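Local coordinates for Endonuclease/exonuclease/phosphatase (Leptotrichia buccalis C-1013-b, PDB 3TEB), which probably acts as a metal-dependent hydrolase of the DNase I-like endonuclease/exonuclease/phosphatase family, with a likely nuclease activity, at residues A[5-10]-A[36-41]. Numbering follows the deposited sequence.
Sequences KILTVN and DVIAMQ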
loop_
_atom_site.group_PDB
_atom_site.type_symbol
_atom_site.label_atom_id
_atom_site.label_comp_id
_atom_site.label_asym_id
_atom_site.label_seq_id
_atom_site.Cartn_x
_atom_site.Cartn_y
_atom_site.Cartn_z
ATOM N N LYS A 5 -12.589 -5.204 -5.594
ATOM C CA LYS A 5 -12.011 -3.860 -5.719
ATOM C C LYS A 5 -10.919 -3.616 -4.678
ATOM O O LYS A 5 -11.120 -3.803 -3.479
ATOM C CB LYS A 5 -13.097 -2.777 -5.619
ATOM C CG LYS A 5 -14.219 -2.914 -6.652
ATOM C CD LYS A 5 -15.535 -2.261 -6.210
ATOM C CE LYS A 5 -15.624 -0.792 -6.657
ATOM N NZ LYS A 5 -16.931 -0.132 -6.319
ATOM N N ILE A 6 -9.766 -3.183 -5.168
ATOM C CA ILE A 6 -8.568 -2.964 -4.372
ATOM C C ILE A 6 -8.189 -1.470 -4.389
ATOM O O ILE A 6 -8.377 -0.802 -5.407
ATOM C CB ILE A 6 -7.419 -3.745 -5.001
ATOM C CG1 ILE A 6 -7.468 -5.183 -4.591
ATOM C CG2 ILE A 6 -6.064 -3.235 -4.555
ATOM C CD1 ILE A 6 -6.216 -5.866 -5.034
ATOM N N LEU A 7 -7.642 -0.961 -3.278
ATOM C CA LEU A 7 -7.104 0.401 -3.198
ATOM C C LEU A 7 -5.735 0.404 -2.520
ATOM O O LEU A 7 -5.522 -0.305 -1.533
ATOM C CB LEU A 7 -8.068 1.293 -2.423
ATOM C CG LEU A 7 -7.578 2.614 -1.823
ATOM C CD1 LEU A 7 -7.367 3.660 -2.886
ATOM C CD2 LEU A 7 -8.572 3.107 -0.816
ATOM N N THR A 8 -4.807 1.197 -3.049
ATOM C CA THR A 8 -3.506 1.406 -2.394
ATOM C C THR A 8 -3.199 2.897 -2.284
ATOM O O THR A 8 -3.404 3.650 -3.234
ATOM C CB THR A 8 -2.324 0.670 -3.103
ATOM O OG1 THR A 8 -1.120 0.856 -2.348
ATOM C CG2 THR A 8 -2.091 1.215 -4.515
ATOM N N VAL A 9 -2.704 3.329 -1.134
ATOM C CA VAL A 9 -2.490 4.750 -0.917
ATOM C C VAL A 9 -1.414 5.005 0.134
ATOM O O VAL A 9 -1.477 4.492 1.252
ATOM C CB VAL A 9 -3.840 5.489 -0.622
ATOM C CG1 VAL A 9 -4.589 4.853 0.523
ATOM C CG2 VAL A 9 -3.612 6.933 -0.361
ATOM N N ASN A 10 -0.401 5.766 -0.263
ATOM C CA ASN A 10 0.615 6.258 0.663
ATOM C C ASN A 10 -0.004 7.430 1.392
ATOM O O ASN A 10 -0.301 8.447 0.773
ATOM C CB ASN A 10 1.841 6.714 -0.120
ATOM C CG ASN A 10 2.930 7.277 0.766
ATOM O OD1 ASN A 10 2.668 8.072 1.679
ATOM N ND2 ASN A 10 4.179 6.881 0.488
ATOM N N ASP A 36 -12.457 -4.295 -0.900
ATOM C CA ASP A 36 -12.155 -5.557 -0.256
ATOM C C ASP A 36 -10.861 -5.458 0.523
ATOM O O ASP A 36 -10.746 -6.005 1.623
ATOM C CB ASP A 36 -12.037 -6.678 -1.280
ATOM C CG ASP A 36 -13.345 -6.960 -1.988
ATOM O OD1 ASP A 36 -14.007 -7.960 -1.627
ATOM O OD2 ASP A 36 -13.717 -6.180 -2.897
ATOM N N VAL A 37 -9.880 -4.770 -0.050
ATOM C CA VAL A 37 -8.563 -4.668 0.575
ATOM C C VAL A 37 -7.974 -3.270 0.390
ATOM O O VAL A 37 -7.893 -2.778 -0.732
ATOM C CB VAL A 37 -7.589 -5.727 -0.008
ATOM C CG1 VAL A 37 -6.164 -5.490 0.482
ATOM C CG2 VAL A 37 -8.055 -7.141 0.323
ATOM N N ILE A 38 -7.568 -2.634 1.485
ATOM C CA ILE A 38 -6.863 -1.359 1.406
ATOM C C ILE A 38 -5.419 -1.534 1.851
ATOM O O ILE A 38 -5.160 -2.021 2.958
ATOM C CB ILE A 38 -7.523 -0.287 2.268
ATOM C CG1 ILE A 38 -8.942 0.019 1.776
ATOM C CG2 ILE A 38 -6.693 0.988 2.243
ATOM C CD1 ILE A 38 -10.030 -0.678 2.554
ATOM N N ALA A 39 -4.477 -1.159 0.987
ATOM C CA ALA A 39 -3.062 -1.219 1.343
ATOM C C ALA A 39 -2.558 0.202 1.596
ATOM O O ALA A 39 -2.795 1.097 0.798
ATOM C CB ALA A 39 -2.255 -1.909 0.250
HETATM N N MSE A 40 -1.885 0.416 2.720
HETATM C CA MSE A 40 -1.436 1.750 3.110
HETATM C C MSE A 40 0.033 1.773 3.489
HETATM O O MSE A 40 0.529 0.845 4.159
HETATM C CB MSE A 40 -2.261 2.252 4.275
HETATM C CG MSE A 40 -3.643 2.667 3.876
HETATM SE SE MSE A 40 -4.642 3.244 5.435
HETATM C CE MSE A 40 -4.754 1.515 6.332
ATOM N N GLN A 41 0.719 2.829 3.052
ATOM C CA GLN A 41 2.112 3.057 3.404
ATOM C C GLN A 41 2.269 4.395 4.119
ATOM O O GLN A 41 1.369 5.249 4.093
ATOM C CB GLN A 41 3.005 3.012 2.167
ATOM C CG GLN A 41 2.836 1.774 1.306
ATOM C CD GLN A 41 1.595 1.838 0.429
ATOM O OE1 GLN A 41 1.275 2.893 -0.134
ATOM N NE2 GLN A 41 0.883 0.717 0.313
#
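Leu7 lays its CD2 methyl against CG1 of Ile38, 4.0 Å away, the two side chains crossing obliquely. They sit on neighbouring parallel strands of a beta-alpha-beta unit, with helix 19-33 as the crossover, inside a mixed sheet of the DNase I-like fold. Val9 and Met40 lie side by side on the same face. Ile6, Val37, Thr8 and Ala39 turn to the other, where Ile6, Val37 and Ala39 meet strands 135-143 and 170-174. The backbones are joined by a ladder of hydrogen bonds, among them Leu7 N to Val37 O (3.1 Å) and Ala39 N to Leu7 O (2.9 Å). At the start of the pair Asp36 N bonds Lys5 O, and its carboxylate adds a side-chain bond: OD2 takes Lys5 N at 3.1 Å, from above the carboxylate plane. OD1 is hydrogen-bonded to His101 NE2. At the far end Asn10 ND2 donates a hydrogen bond to OE2 of Glu42, a magnesium-binding residue of this protein. The nearest atom of the Asn10 side chain is about 4 Å from a bound magnesium ion. Gln41 bends at chi2 (78°), which turns CD back toward the partner strand. Its NE2 is weakly hydrogen-bonded to Ser141 OG and, at 3.3 Å, to Thr8 OG1.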